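Local coordinates for protein putative sugar kinase PH1459 (Pyrococcus horikoshii, PDB 3GBU) that binds ATP and probably phosphorylates a sugar, possibly fructose, at residues F28-G33 against G62-E67; I157-N162 against E181-A186. The protein carries 1 engineered substitution. One frame throughout, in Å; residues are numbered along the deposited sequence.

Contact 1: F28-G33 against G62-E67; sequences FEKHPG and GEYLIE
In the ribokinase-like fold of PfkB kinases a small β-sheet projects from the main α/β domain as a lid, and here its edge strand 27-33 meets helix 60-71 of the main domain through K30 and P32 on one side and Y64 and L65 on the other. The two short axes approach to 8.8 Å at 58°, so the strand runs slantwise over the helix. Y64 has the largest share of the buried surface. Its CG lies anti to the backbone N (chi1 167°), which directs the ring at the strand. K30 slides past in the opposite direction and covers one ring face: CE stands 3.5 Å from the ring centroid of Y64, nearly on the normal, a CH-pi contact. K30 NZ is 3.6 Å from the same centroid and 22° off the normal, which makes the pair cation-pi as well. The ammonium also donates hydrogen bonds to the carbonyls of K23 and V25 of the second subunit, and F28 and E29 pair antiparallel with a strand of that subunit, so the lid sheet continues across the dimer interface. With phenol and carbonyls around it, the K30 charge is probably well stabilised. Were Y64 replaced by an alanine, K30 CE and NZ would probably lose the ring face they lie on, and a gap would be likely to open beside P32. On the strand's other side, H31 NE2 donates to E29 OE1 at 2.7 Å, almost straight and in the imidazole plane, though it reaches the carboxylate from above its plane. P32 crosses the tyrosine at about a right angle, its CD 3.3 Å from Y64 OH, while P32 CB rests 3.7 Å from L65 CD2.

Contact 2: I157-N162 against E181-A186; sequences IAFDVN and ESIKLA
F159, A186 and I157 account for most of the surface buried between strand 156-160 and the end of helix 172-185, and all three are buried in the protein. The F159 side chain is directed at the helix, CG anti to the backbone N (chi1 -175°), and its ring lies beneath S182. S182 CB stands 3.8 Å from the F159 ring centroid, 13° off the normal, a CH-pi contact over the face; the serine's OG is bonded to the carbonyl of V178, one turn earlier. I183 comes to the same ring obliquely, the two side chains crossing at about a right angle with F159 CD2 and I183 CG1 4.2 Å apart. A186, next in sequence after L185, fills the space nearer the backbone: its CB lies 3.8 Å from F159 CB and 3.7 Å from I157 O. I157 CB in turn sits 3.6 Å from L185 O, a carbonyl that accepts a hydrogen bond from K152. The side chains thus meet carbon to carbon, with the carbonyls of I157 and L185 lying against CB atoms. The axes run at 142°, roughly antiparallel, as fits the β-α-β unit of strand 156-160, helix 172-185 and strand 188-192. F130 of strand 127-131 meets the F159 ring, helix 140-151 flanks I157 and S182 through I148, I151 and M145, and helix 245-259 packs on A158 from the other face of the sheet.

In the fold
Contact 1 precedes contact 2 along the chain, and the two lie on opposite sides of the chain's centre, their centres 27 Å apart and their nearest atoms about 9 Å apart without touching. They share no strand or helix. The 28-33 strand belongs to the four-stranded lid sheet, whereas 157-162 lies on a middle strand of the nine-stranded main sheet; each packs against a helix of its own. Contact 1 therefore joins lid to main domain beside the dimer interface, away from the ATP sites. Contact 2 lies in the main sheet's core near the nucleotide: V161 is about 7 Å from K190, side chain to side chain, and N162 touches ATP.

Contact 1: F28-G33 against G62-E67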
loop_
_atom_site.group_PDB
_atom_site.type_symbol
_atom_site.label_atom_id
_atom_site.label_comp_id
_atom_site.label_asym_id
_atom_site.label_seq_id
_atom_site.Cartn_x
_atom_site.Cartn_y
_atom_site.Cartn_z
ATOM N N PHE A 28 2.506 -3.135 11.768
ATOM C CA PHE A 28 2.225 -4.106 10.733
ATOM C C PHE A 28 3.510 -4.855 10.414
ATOM O O PHE A 28 4.584 -4.261 10.311
ATOM C CB PHE A 28 1.716 -3.400 9.478
ATOM C CG PHE A 28 0.381 -2.730 9.659
ATOM C CD1 PHE A 28 -0.801 -3.417 9.390
ATOM C CD2 PHE A 28 0.305 -1.415 10.097
ATOM C CE1 PHE A 28 -2.042 -2.798 9.556
ATOM C CE2 PHE A 28 -0.929 -0.790 10.265
ATOM C CZ PHE A 28 -2.103 -1.485 9.993
ATOM N N GLU A 29 3.380 -6.165 10.262
ATOM C CA GLU A 29 4.496 -7.043 9.958
ATOM C C GLU A 29 4.281 -7.517 8.514
ATOM O O GLU A 29 3.205 -8.017 8.167
ATOM C CB GLU A 29 4.476 -8.221 10.943
ATOM C CG GLU A 29 5.671 -9.138 10.885
ATOM C CD GLU A 29 5.607 -10.261 11.934
ATOM O OE1 GLU A 29 4.619 -11.048 11.926
ATOM O OE2 GLU A 29 6.552 -10.347 12.759
ATOM N N LYS A 30 5.291 -7.359 7.667
ATOM C CA LYS A 30 5.131 -7.760 6.271
ATOM C C LYS A 30 5.548 -9.205 6.003
ATOM O O LYS A 30 6.572 -9.672 6.500
ATOM C CB LYS A 30 5.886 -6.786 5.346
ATOM C CG LYS A 30 7.287 -7.186 4.924
ATOM C CD LYS A 30 7.803 -6.206 3.848
ATOM C CE LYS A 30 8.951 -6.783 3.033
ATOM N NZ LYS A 30 10.110 -7.154 3.882
ATOM N N HIS A 31 4.718 -9.903 5.236
ATOM C CA HIS A 31 4.952 -11.300 4.868
ATOM C C HIS A 31 4.442 -11.547 3.455
ATOM O O HIS A 31 3.645 -10.772 2.932
ATOM C CB HIS A 31 4.199 -12.252 5.808
ATOM C CG HIS A 31 4.633 -12.162 7.234
ATOM N ND1 HIS A 31 5.808 -12.719 7.692
ATOM C CD2 HIS A 31 4.061 -11.554 8.300
ATOM C CE1 HIS A 31 5.944 -12.455 8.981
ATOM N NE2 HIS A 31 4.897 -11.749 9.373
ATOM N N PRO A 32 4.895 -12.642 2.823
ATOM C CA PRO A 32 4.446 -12.958 1.464
ATOM C C PRO A 32 3.017 -13.500 1.534
ATOM O O PRO A 32 2.688 -14.263 2.449
ATOM C CB PRO A 32 5.432 -14.032 1.004
ATOM C CG PRO A 32 6.638 -13.833 1.889
ATOM C CD PRO A 32 6.020 -13.501 3.222
ATOM N N GLY A 33 2.174 -13.107 0.581
ATOM C CA GLY A 33 0.799 -13.578 0.580
ATOM C C GLY A 33 0.248 -13.845 -0.812
ATOM O O GLY A 33 0.914 -13.583 -1.822
ATOM N N GLY A 62 8.593 -6.274 -4.625
ATOM C CA GLY A 62 8.547 -7.289 -5.656
ATOM C C GLY A 62 9.748 -8.206 -5.480
ATOM O O GLY A 62 9.610 -9.423 -5.549
ATOM N N GLU A 63 10.921 -7.620 -5.233
ATOM C CA GLU A 63 12.160 -8.384 -5.044
ATOM C C GLU A 63 12.078 -9.287 -3.818
ATOM O O GLU A 63 12.578 -10.416 -3.825
ATOM C CB GLU A 63 13.350 -7.428 -4.910
ATOM C CG GLU A 63 13.434 -6.452 -6.068
ATOM C CD GLU A 63 14.544 -5.436 -5.912
ATOM O OE1 GLU A 63 14.766 -4.952 -4.777
ATOM O OE2 GLU A 63 15.186 -5.103 -6.937
ATOM N N TYR A 64 11.448 -8.773 -2.769
ATOM C CA TYR A 64 11.255 -9.512 -1.531
ATOM C C TYR A 64 10.478 -10.788 -1.822
ATOM O O TYR A 64 10.918 -11.888 -1.485
ATOM C CB TYR A 64 10.459 -8.650 -0.549
ATOM C CG TYR A 64 9.920 -9.394 0.655
ATOM C CD1 TYR A 64 10.761 -9.787 1.699
ATOM C CD2 TYR A 64 8.562 -9.682 0.761
ATOM C CE1 TYR A 64 10.256 -10.444 2.829
ATOM C CE2 TYR A 64 8.047 -10.339 1.878
ATOM C CZ TYR A 64 8.900 -10.714 2.912
ATOM O OH TYR A 64 8.378 -11.325 4.033
ATOM N N LEU A 65 9.316 -10.631 -2.460
ATOM C CA LEU A 65 8.463 -11.774 -2.784
ATOM C C LEU A 65 9.165 -12.852 -3.616
ATOM O O LEU A 65 9.066 -14.043 -3.317
ATOM C CB LEU A 65 7.195 -11.282 -3.481
ATOM C CG LEU A 65 6.298 -10.417 -2.577
ATOM C CD1 LEU A 65 5.067 -9.922 -3.349
ATOM C CD2 LEU A 65 5.882 -11.233 -1.356
ATOM N N ILE A 66 9.880 -12.433 -4.650
ATOM C CA ILE A 66 10.607 -13.365 -5.500
ATOM C C ILE A 66 11.666 -14.095 -4.674
ATOM O O ILE A 66 11.871 -15.301 -4.828
ATOM C CB ILE A 66 11.274 -12.617 -6.688
ATOM C CG1 ILE A 66 10.191 -12.157 -7.674
ATOM C CG2 ILE A 66 12.300 -13.510 -7.376
ATOM C CD1 ILE A 66 10.700 -11.266 -8.805
ATOM N N GLU A 67 12.336 -13.371 -3.789
ATOM C CA GLU A 67 13.349 -14.003 -2.962
ATOM C C GLU A 67 12.759 -15.026 -1.993
ATOM O O GLU A 67 13.294 -16.131 -1.852
ATOM C CB GLU A 67 14.134 -12.953 -2.182
ATOM C CG GLU A 67 15.230 -12.282 -2.986
ATOM C CD GLU A 67 16.059 -11.342 -2.133
ATOM O OE1 GLU A 67 16.399 -11.739 -0.994
ATOM O OE2 GLU A 67 16.374 -10.223 -2.597
#

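Contact 2: I157-N162 against E181-A186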
loop_
_atom_site.group_PDB
_atom_site.type_symbol
_atom_site.label_atom_id
_atom_site.label_comp_id
_atom_site.label_asym_id
_atom_site.label_seq_id
_atom_site.Cartn_x
_atom_site.Cartn_y
_atom_site.Cartn_z
ATOM N N ILE A 157 -6.922 -28.951 -14.404
ATOM C CA ILE A 157 -7.156 -27.596 -13.947
ATOM C C ILE A 157 -7.737 -27.603 -12.536
ATOM O O ILE A 157 -8.725 -28.285 -12.277
ATOM C CB ILE A 157 -8.132 -26.870 -14.894
ATOM C CG1 ILE A 157 -7.602 -26.932 -16.334
ATOM C CG2 ILE A 157 -8.348 -25.439 -14.418
ATOM C CD1 ILE A 157 -6.235 -26.309 -16.533
ATOM N N ALA A 158 -7.123 -26.847 -11.627
ATOM C CA ALA A 158 -7.605 -26.783 -10.247
ATOM C C ALA A 158 -8.035 -25.357 -9.918
ATOM O O ALA A 158 -7.309 -24.401 -10.198
ATOM C CB ALA A 158 -6.511 -27.244 -9.276
ATOM N N PHE A 159 -9.211 -25.224 -9.313
ATOM C CA PHE A 159 -9.744 -23.919 -8.963
ATOM C C PHE A 159 -10.265 -23.838 -7.534
ATOM O O PHE A 159 -11.130 -24.610 -7.141
ATOM C CB PHE A 159 -10.877 -23.553 -9.937
ATOM C CG PHE A 159 -11.427 -22.164 -9.744
ATOM C CD1 PHE A 159 -10.618 -21.045 -9.947
ATOM C CD2 PHE A 159 -12.752 -21.973 -9.354
ATOM C CE1 PHE A 159 -11.117 -19.757 -9.767
ATOM C CE2 PHE A 159 -13.261 -20.697 -9.171
ATOM C CZ PHE A 159 -12.442 -19.580 -9.378
ATOM N N ASP A 160 -9.719 -22.907 -6.756
ATOM C CA ASP A 160 -10.170 -22.680 -5.385
ATOM C C ASP A 160 -11.102 -21.464 -5.468
ATOM O O ASP A 160 -10.647 -20.344 -5.685
ATOM C CB ASP A 160 -8.988 -22.348 -4.463
ATOM C CG ASP A 160 -9.416 -22.158 -3.005
ATOM O OD1 ASP A 160 -10.580 -21.788 -2.757
ATOM O OD2 ASP A 160 -8.588 -22.366 -2.099
ATOM N N VAL A 161 -12.401 -21.675 -5.292
ATOM C CA VAL A 161 -13.363 -20.578 -5.381
ATOM C C VAL A 161 -12.927 -19.316 -4.629
ATOM O O VAL A 161 -13.115 -18.204 -5.133
ATOM C CB VAL A 161 -14.761 -21.032 -4.908
ATOM C CG1 VAL A 161 -15.693 -19.836 -4.753
ATOM C CG2 VAL A 161 -15.337 -22.001 -5.927
ATOM N N ASN A 162 -12.352 -19.499 -3.438
ATOM C CA ASN A 162 -11.846 -18.401 -2.604
ATOM C C ASN A 162 -12.614 -17.083 -2.807
ATOM O O ASN A 162 -12.062 -16.079 -3.255
ATOM C CB ASN A 162 -10.348 -18.214 -2.906
ATOM C CG ASN A 162 -9.635 -17.376 -1.864
ATOM O OD1 ASN A 162 -9.980 -17.420 -0.678
ATOM N ND2 ASN A 162 -8.620 -16.620 -2.295
ATOM N N GLU A 181 -17.847 -19.804 -15.093
ATOM C CA GLU A 181 -16.985 -20.172 -16.223
ATOM C C GLU A 181 -15.741 -20.905 -15.736
ATOM O O GLU A 181 -15.321 -21.900 -16.332
ATOM C CB GLU A 181 -16.533 -18.936 -17.006
ATOM C CG GLU A 181 -17.598 -18.304 -17.889
ATOM C CD GLU A 181 -17.047 -17.147 -18.717
ATOM O OE1 GLU A 181 -16.072 -17.362 -19.482
ATOM O OE2 GLU A 181 -17.591 -16.026 -18.600
ATOM N N SER A 182 -15.152 -20.386 -14.660
ATOM C CA SER A 182 -13.953 -20.963 -14.061
ATOM C C SER A 182 -14.204 -22.374 -13.528
ATOM O O SER A 182 -13.368 -23.263 -13.680
ATOM C CB SER A 182 -13.455 -20.072 -12.918
ATOM O OG SER A 182 -13.096 -18.782 -13.388
ATOM N N ILE A 183 -15.354 -22.569 -12.895
ATOM C CA ILE A 183 -15.709 -23.869 -12.346
ATOM C C ILE A 183 -15.905 -24.894 -13.456
ATOM O O ILE A 183 -15.437 -26.028 -13.352
ATOM C CB ILE A 183 -16.991 -23.770 -11.496
ATOM C CG1 ILE A 183 -16.709 -22.896 -10.269
ATOM C CG2 ILE A 183 -17.468 -25.167 -11.091
ATOM C CD1 ILE A 183 -17.929 -22.579 -9.418
ATOM N N LYS A 184 -16.586 -24.490 -14.522
ATOM C CA LYS A 184 -16.825 -25.391 -15.639
ATOM C C LYS A 184 -15.540 -25.722 -16.375
ATOM O O LYS A 184 -15.468 -26.711 -17.094
ATOM C CB LYS A 184 -17.847 -24.788 -16.603
ATOM C CG LYS A 184 -19.245 -24.664 -16.001
ATOM C CD LYS A 184 -20.252 -24.158 -17.033
ATOM C CE LYS A 184 -21.649 -24.022 -16.441
ATOM N NZ LYS A 184 -22.629 -23.544 -17.453
ATOM N N LEU A 185 -14.522 -24.892 -16.195
ATOM C CA LEU A 185 -13.233 -25.130 -16.834
ATOM C C LEU A 185 -12.331 -26.038 -15.987
ATOM O O LEU A 185 -11.350 -26.592 -16.483
ATOM C CB LEU A 185 -12.504 -23.802 -17.061
ATOM C CG LEU A 185 -12.797 -22.994 -18.328
ATOM C CD1 LEU A 185 -11.889 -21.784 -18.356
ATOM C CD2 LEU A 185 -12.560 -23.852 -19.565
ATOM N N ALA A 186 -12.678 -26.205 -14.714
ATOM C CA ALA A 186 -11.850 -26.989 -13.804
ATOM C C ALA A 186 -12.157 -28.459 -13.594
ATOM O O ALA A 186 -13.310 -28.884 -13.494
ATOM C CB ALA A 186 -11.804 -26.294 -12.445
#